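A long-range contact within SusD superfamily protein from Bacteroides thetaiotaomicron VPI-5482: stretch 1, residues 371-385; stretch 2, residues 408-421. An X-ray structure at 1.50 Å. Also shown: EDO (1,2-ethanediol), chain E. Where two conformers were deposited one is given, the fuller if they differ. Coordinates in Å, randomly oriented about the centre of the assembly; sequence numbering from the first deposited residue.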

ATOM      1  N   ALA A 371       3.411  14.525   9.235  1.00 11.17           N
ATOM      2  CA  ALA A 371       4.276  15.678   8.902  1.00 11.42           C
ATOM      3  C   ALA A 371       3.777  16.424   7.657  1.00 12.10           C
ATOM      4  O   ALA A 371       3.639  17.645   7.661  1.00 11.55           O
ATOM      5  CB  ALA A 371       5.738  15.249   8.781  1.00 12.22           C
ATOM      6  N   GLU A 372       3.481  15.682   6.599  1.00 11.17           N
ATOM      7  CA  GLU A 372       2.925  16.243   5.379  1.00 11.43           C
ATOM      8  C   GLU A 372       1.641  17.034   5.684  1.00 12.38           C
ATOM      9  O   GLU A 372       1.504  18.182   5.235  1.00 12.62           O
ATOM     10  CB  GLU A 372       2.658  15.093   4.400  1.00 10.85           C
ATOM     11  CG  GLU A 372       1.850  15.370   3.137  1.00 11.99           C
ATOM     12  CD  GLU A 372       1.563  14.100   2.337  1.00 11.93           C
ATOM     13  OE1 GLU A 372       2.291  13.072   2.496  1.00 11.98           O
ATOM     14  OE2 GLU A 372       0.615  14.150   1.531  1.00 12.53           O
ATOM     15  N   ALA A 373       0.730  16.420   6.450  1.00 11.29           N
ATOM     16  CA  ALA A 373      -0.551  17.037   6.796  1.00 11.66           C
ATOM     17  C   ALA A 373      -0.370  18.331   7.603  1.00 12.26           C
ATOM     18  O   ALA A 373      -0.989  19.340   7.318  1.00 12.46           O
ATOM     19  CB  ALA A 373      -1.465  16.039   7.541  1.00 12.56           C
ATOM     20  N   LEU A 374       0.552  18.298   8.555  1.00 11.89           N
ATOM     21  CA  LEU A 374       0.813  19.458   9.410  1.00 12.53           C
ATOM     22  C   LEU A 374       1.361  20.619   8.570  1.00 13.28           C
ATOM     23  O   LEU A 374       0.921  21.756   8.722  1.00 13.34           O
ATOM     24  CB  LEU A 374       1.734  19.106  10.577  1.00 11.66           C
ATOM     25  CG  LEU A 374       1.057  18.290  11.671  1.00 13.17           C
ATOM     26  CD1 LEU A 374       2.082  17.635  12.583  1.00 13.34           C
ATOM     27  CD2 LEU A 374       0.075  19.172  12.476  1.00 13.21           C
ATOM     28  N   CYS A 375       2.260  20.325   7.623  1.00 13.70           N
ATOM     29  CA  CYS A 375       2.706  21.368   6.687  1.00 14.55           C
ATOM     30  C   CYS A 375       1.565  21.922   5.862  1.00 15.72           C
ATOM     31  O   CYS A 375       1.439  23.156   5.699  1.00 16.35           O
ATOM     32  CB  CYS A 375       3.759  20.838   5.756  1.00 14.07           C
ATOM     33  SG  CYS A 375       5.338  20.590   6.561  1.00 17.23           S
ATOM     34  N   ALA A 376       0.716  21.027   5.355  1.00 14.44           N
ATOM     35  CA  ALA A 376      -0.432  21.436   4.568  1.00 15.64           C
ATOM     36  C   ALA A 376      -1.364  22.397   5.332  1.00 16.03           C
ATOM     37  O   ALA A 376      -1.962  23.313   4.750  1.00 19.69           O
ATOM     38  CB  ALA A 376      -1.200  20.219   4.015  1.00 14.41           C
ATOM     39  N   LEU A 377      -1.452  22.173   6.636  1.00 15.03           N
ATOM     40  CA  LEU A 377      -2.238  22.977   7.558  1.00 15.08           C
ATOM     41  C   LEU A 377      -1.497  24.207   8.096  1.00 18.33           C
ATOM     42  O   LEU A 377      -1.996  24.878   8.993  1.00 19.62           O
ATOM     43  CB  LEU A 377      -2.673  22.082   8.727  1.00 15.24           C
ATOM     44  CG  LEU A 377      -3.600  20.901   8.402  1.00 14.92           C
ATOM     45  CD1 LEU A 377      -3.635  19.896   9.542  1.00 15.90           C
ATOM     46  CD2 LEU A 377      -4.966  21.434   8.052  1.00 14.87           C
ATOM     47  N   ASN A 378      -0.337  24.525   7.512  1.00 20.58           N
ATOM     48  CA  ASN A 378       0.496  25.669   7.911  0.50 20.75           C
ATOM     49  C   ASN A 378       0.948  25.560   9.383  1.00 21.02           C
ATOM     50  O   ASN A 378       1.002  26.556  10.128  1.00 23.76           O
ATOM     51  CB  ASN A 378      -0.210  26.999   7.587  0.50 21.46           C
ATOM     52  CG  ASN A 378       0.774  28.171   7.427  0.50 21.87           C
ATOM     53  OD1 ASN A 378       1.959  27.993   7.077  0.50 21.04           O
ATOM     54  ND2 ASN A 378       0.268  29.379   7.653  0.50 21.96           N
ATOM     55  N   ARG A 379       1.287  24.329   9.790  1.00 18.47           N
ATOM     56  CA  ARG A 379       1.807  23.978  11.104  1.00 18.62           C
ATOM     57  C   ARG A 379       3.155  23.267  10.941  1.00 17.40           C
ATOM     58  O   ARG A 379       3.450  22.270  11.541  1.00 18.44           O
ATOM     59  CB  ARG A 379       0.770  23.176  11.876  1.00 19.13           C
ATOM     60  CG  ARG A 379      -0.451  24.030  12.218  1.00 20.37           C
ATOM     61  CD  ARG A 379      -1.659  23.168  12.618  1.00 20.64           C
ATOM     62  NE  ARG A 379      -1.342  22.314  13.743  1.00 20.86           N
ATOM     63  CZ  ARG A 379      -2.112  21.310  14.179  1.00 21.31           C
ATOM     64  NH1 ARG A 379      -3.266  21.016  13.573  1.00 22.43           N
ATOM     65  NH2 ARG A 379      -1.717  20.568  15.197  1.00 21.68           N
ATOM     66  N   SER A 380       4.010  23.876  10.120  1.00 19.25           N
ATOM     67  CA  SER A 380       5.334  23.323   9.800  1.00 19.39           C
ATOM     68  C   SER A 380       6.244  23.074  10.981  1.00 18.73           C
ATOM     69  O   SER A 380       6.947  22.091  10.988  1.00 18.27           O
ATOM     70  CB  SER A 380       6.022  24.216   8.759  1.00 19.91           C
ATOM     71  OG  SER A 380       5.200  24.277   7.628  1.00 21.68           O
ATOM     72  N   THR A 381       6.224  23.948  12.007  1.00 21.13           N
ATOM     73  CA  THR A 381       7.056  23.746  13.175  0.50 21.29           C
ATOM     74  C   THR A 381       6.722  22.410  13.849  1.00 20.34           C
ATOM     75  O   THR A 381       7.591  21.684  14.256  1.00 21.90           O
ATOM     76  CB  THR A 381       6.928  24.950  14.161  0.50 22.61           C
ATOM     77  OG1 THR A 381       7.007  26.188  13.419  0.50 22.69           O
ATOM     78  CG2 THR A 381       8.009  24.877  15.185  0.50 23.54           C
ATOM     79  N   GLU A 382       5.431  22.085  13.920  1.00 19.77           N
ATOM     80  CA  GLU A 382       5.017  20.808  14.486  1.00 19.48           C
ATOM     81  C   GLU A 382       5.396  19.608  13.591  1.00 17.59           C
ATOM     82  O   GLU A 382       5.696  18.527  14.095  1.00 19.15           O
ATOM     83  CB  GLU A 382       3.509  20.831  14.739  1.00 19.89           C
ATOM     84  CG  GLU A 382       3.061  21.889  15.766  1.00 23.39           C
ATOM     85  CD  GLU A 382       1.564  22.052  15.773  1.00 24.62           C
ATOM     86  OE1 GLU A 382       0.942  21.025  16.082  1.00 27.53           O
ATOM     87  OE2 GLU A 382       1.034  23.135  15.415  1.00 26.48           O
ATOM     88  N   ALA A 383       5.414  19.799  12.268  1.00 15.48           N
ATOM     89  CA  ALA A 383       5.768  18.730  11.346  1.00 13.20           C
ATOM     90  C   ALA A 383       7.191  18.223  11.555  1.00 14.19           C
ATOM     91  O   ALA A 383       7.475  17.019  11.400  1.00 14.50           O
ATOM     92  CB  ALA A 383       5.600  19.214   9.899  1.00 13.46           C
ATOM     93  N   VAL A 384       8.087  19.148  11.920  1.00 14.30           N
ATOM     94  CA  VAL A 384       9.512  18.826  12.057  1.00 15.07           C
ATOM     95  C   VAL A 384       9.756  17.737  13.072  1.00 15.12           C
ATOM     96  O   VAL A 384      10.579  16.849  12.816  1.00 14.76           O
ATOM     97  CB  VAL A 384      10.367  20.111  12.360  1.00 16.64           C
ATOM     98  CG1 VAL A 384      11.801  19.753  12.745  1.00 16.98           C
ATOM     99  CG2 VAL A 384      10.347  21.075  11.159  1.00 17.47           C
ATOM    100  N   SER A 385       9.037  17.760  14.207  1.00 15.72           N
ATOM    101  CA  SER A 385       9.262  16.710  15.216  0.50 16.13           C
ATOM    102  C   SER A 385       8.968  15.312  14.654  1.00 14.85           C
ATOM    103  O   SER A 385       9.709  14.394  14.912  1.00 15.05           O
ATOM    104  CB  SER A 385       8.465  16.936  16.497  0.50 17.89           C
ATOM    105  OG  SER A 385       7.094  16.793  16.265  0.50 19.15           O
ATOM    106  N   ASN A 408      10.674  27.938   5.555  1.00 18.61           N
ATOM    107  CA  ASN A 408       9.996  27.843   4.256  1.00 18.01           C
ATOM    108  C   ASN A 408       9.188  26.533   4.257  1.00 17.42           C
ATOM    109  O   ASN A 408       9.771  25.444   4.217  1.00 17.60           O
ATOM    110  CB  ASN A 408      10.989  27.922   3.112  1.00 19.72           C
ATOM    111  CG  ASN A 408      10.324  27.950   1.761  1.00 21.51           C
ATOM    112  OD1 ASN A 408       9.522  27.097   1.449  1.00 21.60           O
ATOM    113  ND2 ASN A 408      10.681  28.937   0.929  1.00 25.33           N
ATOM    114  N   ARG A 409       7.871  26.680   4.283  1.00 17.67           N
ATOM    115  CA  ARG A 409       6.911  25.541   4.304  1.00 17.81           C
ATOM    116  C   ARG A 409       7.129  24.593   3.122  1.00 16.13           C
ATOM    117  O   ARG A 409       7.162  23.372   3.305  1.00 14.59           O
ATOM    118  CB  ARG A 409       5.448  26.067   4.301  1.00 19.65           C
ATOM    119  CG  ARG A 409       4.315  25.048   4.143  1.00 23.83           C
ATOM    120  CD  ARG A 409       2.934  25.814   3.953  1.00 25.55           C
ATOM    121  NE  ARG A 409       1.801  24.997   3.464  1.00 29.65           N
ATOM    122  CZ  ARG A 409       1.451  24.774   2.177  1.00 31.38           C
ATOM    123  NH1 ARG A 409       2.121  25.303   1.143  1.00 32.75           N
ATOM    124  NH2 ARG A 409       0.386  24.007   1.909  1.00 32.36           N
ATOM    125  N   GLU A 410       7.337  25.145   1.931  1.00 16.59           N
ATOM    126  CA  GLU A 410       7.483  24.321   0.733  0.50 15.89           C
ATOM    127  C   GLU A 410       8.823  23.543   0.766  1.00 15.91           C
ATOM    128  O   GLU A 410       8.875  22.374   0.363  1.00 14.38           O
ATOM    129  CB  GLU A 410       7.283  25.159  -0.523  0.50 17.96           C
ATOM    130  CG  GLU A 410       5.850  25.666  -0.697  0.50 19.96           C
ATOM    131  CD  GLU A 410       5.443  26.828   0.236  0.50 21.20           C
ATOM    132  OE1 GLU A 410       6.295  27.675   0.629  0.50 22.57           O
ATOM    133  OE2 GLU A 410       4.262  26.875   0.620  0.50 23.82           O
ATOM    134  N   SER A 411       9.877  24.162   1.305  1.00 14.79           N
ATOM    135  CA  SER A 411      11.176  23.484   1.441  0.50 15.01           C
ATOM    136  C   SER A 411      11.019  22.275   2.367  1.00 14.76           C
ATOM    137  O   SER A 411      11.575  21.194   2.094  1.00 14.64           O
ATOM    138  CB  SER A 411      12.275  24.408   2.003  0.50 14.47           C
ATOM    139  OG  SER A 411      12.582  25.475   1.121  0.50 13.95           O
ATOM    140  N   LEU A 412      10.279  22.454   3.474  1.00 13.20           N
ATOM    141  CA  LEU A 412      10.030  21.353   4.413  1.00 13.25           C
ATOM    142  C   LEU A 412       9.150  20.271   3.778  1.00 12.58           C
ATOM    143  O   LEU A 412       9.431  19.082   3.925  1.00 12.63           O
ATOM    144  CB  LEU A 412       9.447  21.891   5.733  1.00 13.31           C
ATOM    145  CG  LEU A 412       9.081  20.820   6.788  1.00 13.56           C
ATOM    146  CD1 LEU A 412      10.339  19.995   7.101  1.00 13.73           C
ATOM    147  CD2 LEU A 412       8.528  21.447   8.081  1.00 14.58           C
ATOM    148  N   ILE A 413       8.100  20.675   3.065  1.00 12.14           N
ATOM    149  CA  ILE A 413       7.257  19.682   2.338  1.00 12.17           C
ATOM    150  C   ILE A 413       8.113  18.855   1.381  1.00 13.19           C
ATOM    151  O   ILE A 413       8.052  17.626   1.420  1.00 11.69           O
ATOM    152  CB  ILE A 413       6.077  20.345   1.580  1.00 13.37           C
ATOM    153  CG1 ILE A 413       5.049  20.885   2.559  1.00 13.00           C
ATOM    154  CG2 ILE A 413       5.425  19.345   0.555  1.00 13.29           C
ATOM    155  CD1 ILE A 413       4.078  21.900   1.906  1.00 11.86           C
ATOM    156  N   ALA A 414       8.979  19.510   0.624  1.00 13.77           N
ATOM    157  CA  ALA A 414       9.817  18.788  -0.352  1.00 12.54           C
ATOM    158  C   ALA A 414      10.698  17.757   0.406  1.00 11.40           C
ATOM    159  O   ALA A 414      10.831  16.608  -0.024  1.00 13.01           O
ATOM    160  CB  ALA A 414      10.644  19.751  -1.221  1.00 14.90           C
ATOM    161  N   GLU A 415      11.262  18.166   1.537  1.00 12.72           N
ATOM    162  CA  GLU A 415      12.119  17.265   2.317  1.00 11.55           C
ATOM    163  C   GLU A 415      11.371  16.067   2.937  1.00 11.51           C
ATOM    164  O   GLU A 415      11.892  14.953   2.947  1.00 11.72           O
ATOM    165  CB  GLU A 415      12.957  18.008   3.359  1.00 13.47           C
ATOM    166  CG  GLU A 415      13.931  17.131   4.125  1.00 13.17           C
ATOM    167  CD  GLU A 415      14.938  16.400   3.259  1.00 14.02           C
ATOM    168  OE1 GLU A 415      15.229  16.830   2.105  1.00 14.52           O
ATOM    169  OE2 GLU A 415      15.436  15.374   3.755  1.00 14.61           O
ATOM    170  N   ILE A 416      10.156  16.305   3.410  1.00 10.56           N
ATOM    171  CA  ILE A 416       9.297  15.215   3.902  1.00 11.67           C
ATOM    172  C   ILE A 416       9.092  14.188   2.777  1.00 11.74           C
ATOM    173  O   ILE A 416       9.202  12.975   3.027  1.00 11.45           O
ATOM    174  CB  ILE A 416       7.944  15.716   4.409  1.00 11.36           C
ATOM    175  CG1 ILE A 416       8.132  16.566   5.692  1.00 11.17           C
ATOM    176  CG2 ILE A 416       6.986  14.545   4.719  1.00 12.67           C
ATOM    177  CD1 ILE A 416       6.980  17.433   6.092  1.00 11.38           C
ATOM    178  N   PHE A 417       8.813  14.669   1.551  1.00 11.08           N
ATOM    179  CA  PHE A 417       8.705  13.731   0.415  1.00 10.81           C
ATOM    180  C   PHE A 417      10.022  13.020   0.060  1.00 10.93           C
ATOM    181  O   PHE A 417       9.980  11.867  -0.325  1.00 11.80           O
ATOM    182  CB  PHE A 417       8.021  14.375  -0.774  1.00 10.78           C
ATOM    183  CG  PHE A 417       6.553  14.444  -0.588  1.00 11.03           C
ATOM    184  CD1 PHE A 417       5.777  13.297  -0.767  1.00 11.15           C
ATOM    185  CD2 PHE A 417       5.917  15.614  -0.188  1.00 10.42           C
ATOM    186  CE1 PHE A 417       4.394  13.336  -0.582  1.00 11.26           C
ATOM    187  CE2 PHE A 417       4.562  15.638  -0.006  1.00 11.28           C
ATOM    188  CZ  PHE A 417       3.797  14.511  -0.178  1.00 10.61           C
ATOM    189  N   GLU A 418      11.179  13.669   0.249  1.00 12.17           N
ATOM    190  CA  GLU A 418      12.454  12.971   0.037  1.00 12.11           C
ATOM    191  C   GLU A 418      12.662  11.913   1.114  1.00 11.80           C
ATOM    192  O   GLU A 418      13.233  10.874   0.839  1.00 12.57           O
ATOM    193  CB  GLU A 418      13.638  13.944   0.030  1.00 12.82           C
ATOM    194  CG  GLU A 418      13.608  14.896  -1.138  1.00 13.21           C
ATOM    195  CD  GLU A 418      13.513  14.222  -2.507  1.00 14.95           C
ATOM    196  OE1 GLU A 418      14.243  13.260  -2.738  1.00 15.63           O
ATOM    197  OE2 GLU A 418      12.693  14.686  -3.349  1.00 17.80           O
ATOM    198  N   GLU A 419      12.228  12.200   2.346  1.00 11.43           N
ATOM    199  CA  GLU A 419      12.323  11.191   3.412  1.00 11.95           C
ATOM    200  C   GLU A 419      11.421   9.984   3.097  1.00 12.34           C
ATOM    201  O   GLU A 419      11.803   8.819   3.313  1.00 12.21           O
ATOM    202  CB  GLU A 419      12.066  11.777   4.799  1.00 12.32           C
ATOM    203  CG  GLU A 419      12.526  10.819   5.940  1.00 13.59           C
ATOM    204  CD  GLU A 419      14.023  10.563   5.985  1.00 14.69           C
ATOM    205  OE1 GLU A 419      14.828  11.395   5.504  1.00 15.55           O
ATOM    206  OE2 GLU A 419      14.404   9.529   6.565  1.00 15.01           O
ATOM    207  N   ARG A 420      10.200  10.242   2.636  1.00 12.46           N
ATOM    208  CA  ARG A 420       9.342   9.142   2.186  1.00 11.85           C
ATOM    209  C   ARG A 420      10.002   8.341   1.037  1.00 10.77           C
ATOM    210  O   ARG A 420       9.889   7.114   0.953  1.00 12.51           O
ATOM    211  CB  ARG A 420       7.990   9.688   1.721  1.00 11.63           C
ATOM    212  CG  ARG A 420       7.148  10.256   2.825  1.00 12.57           C
ATOM    213  CD  ARG A 420       5.748  10.718   2.378  1.00 12.15           C
ATOM    214  NE  ARG A 420       4.912   9.605   1.890  1.00 11.70           N
ATOM    215  CZ  ARG A 420       4.185   8.796   2.651  1.00 12.06           C
ATOM    216  NH1 ARG A 420       4.025   8.998   3.969  1.00 12.69           N
ATOM    217  NH2 ARG A 420       3.534   7.803   2.075  1.00 11.99           N
ATOM    218  N   ARG A 421      10.620   9.074   0.115  1.00 11.02           N
ATOM    219  CA  ARG A 421      11.290   8.477  -1.047  1.00 11.45           C
ATOM    220  C   ARG A 421      12.334   7.470  -0.566  1.00 12.44           C
ATOM    221  O   ARG A 421      12.433   6.394  -1.113  1.00 12.97           O
ATOM    222  CB  ARG A 421      11.940   9.557  -1.874  1.00 12.00           C
ATOM    223  CG  ARG A 421      12.566   9.148  -3.204  1.00 11.59           C
ATOM    224  CD  ARG A 421      13.164  10.385  -3.831  1.00 12.78           C
ATOM    225  NE  ARG A 421      13.564  10.194  -5.239  1.00 13.89           N
ATOM    226  CZ  ARG A 421      14.142  11.131  -5.972  1.00 14.10           C
ATOM    227  NH1 ARG A 421      14.406  12.334  -5.474  1.00 16.59           N
ATOM    228  NH2 ARG A 421      14.411  10.886  -7.260  1.00 15.00           N
TER
HETATM  229  C1  EDO E 604      10.756  14.939  -6.084  1.00 25.44           C
HETATM  230  O1  EDO E 604      11.041  13.776  -5.282  1.00 23.50           O
HETATM  231  C2  EDO E 604      11.737  15.047  -7.224  1.00 26.42           C
HETATM  232  O2  EDO E 604      11.592  13.890  -8.050  1.00 24.21           O

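A helical hairpin packs against a single long helix through a small apolar core, closed near the hairpin's turn by one hydrogen bond from an arginine to a backbone carbonyl. Helix 371-376 runs nearly antiparallel to helix 409-421, at 166°, whereas helix 380-385 crosses it at only 26°, so the long helix lies against both arms, and 547 Å² of surface is buried in all.

Leu412 is the central knob. Its side chain sits among Cys375, Ser380, Ala383 and Val384, with CD2 3.6 Å from Cys375 SG, 3.6 Å from Val384 CG2 and 4.1 Å from Ala383 CB. The single methyl CD2 of Leu412 touches both arms at once, and the short side chains around it leave the space it fills. One turn further along, Ile416 extends the apolar seam: its CD1 lies 3.7 Å from Ala371 CB and 3.6 Å from Cys375 SG. Cys375, small and weakly polar, thus meets both residues through its sulfur, and its CB packs 3.4 Å from Ile413 CG1.

Near the turn, the CA-to-CB bond of Arg409 points toward the hairpin, and chi1 to chi3 are all t. This extended chain carries NE to 2.9 Å from Cys375 O, donating a hydrogen bond in which the carbonyl lies at the guanidinium edge, near its plane. The same oxygen also accepts from Asn378 N. Arg409 NH1 meanwhile forms a salt bridge with Glu410 OE2 at 2.7 Å, so NH1 is paired within its own helix while NE makes the bond across.

At the other end, Glu372 reaches across with chi1 and chi2 both t, bringing its CD 3.4 Å from Phe417 CZ. Its OE1 is 4.4 Å from Arg420 NE, an attraction of charges without a direct bond; both carboxylate oxygens are hydrogen-bonded elsewhere in the structure, which makes a buried glutamate tolerable here.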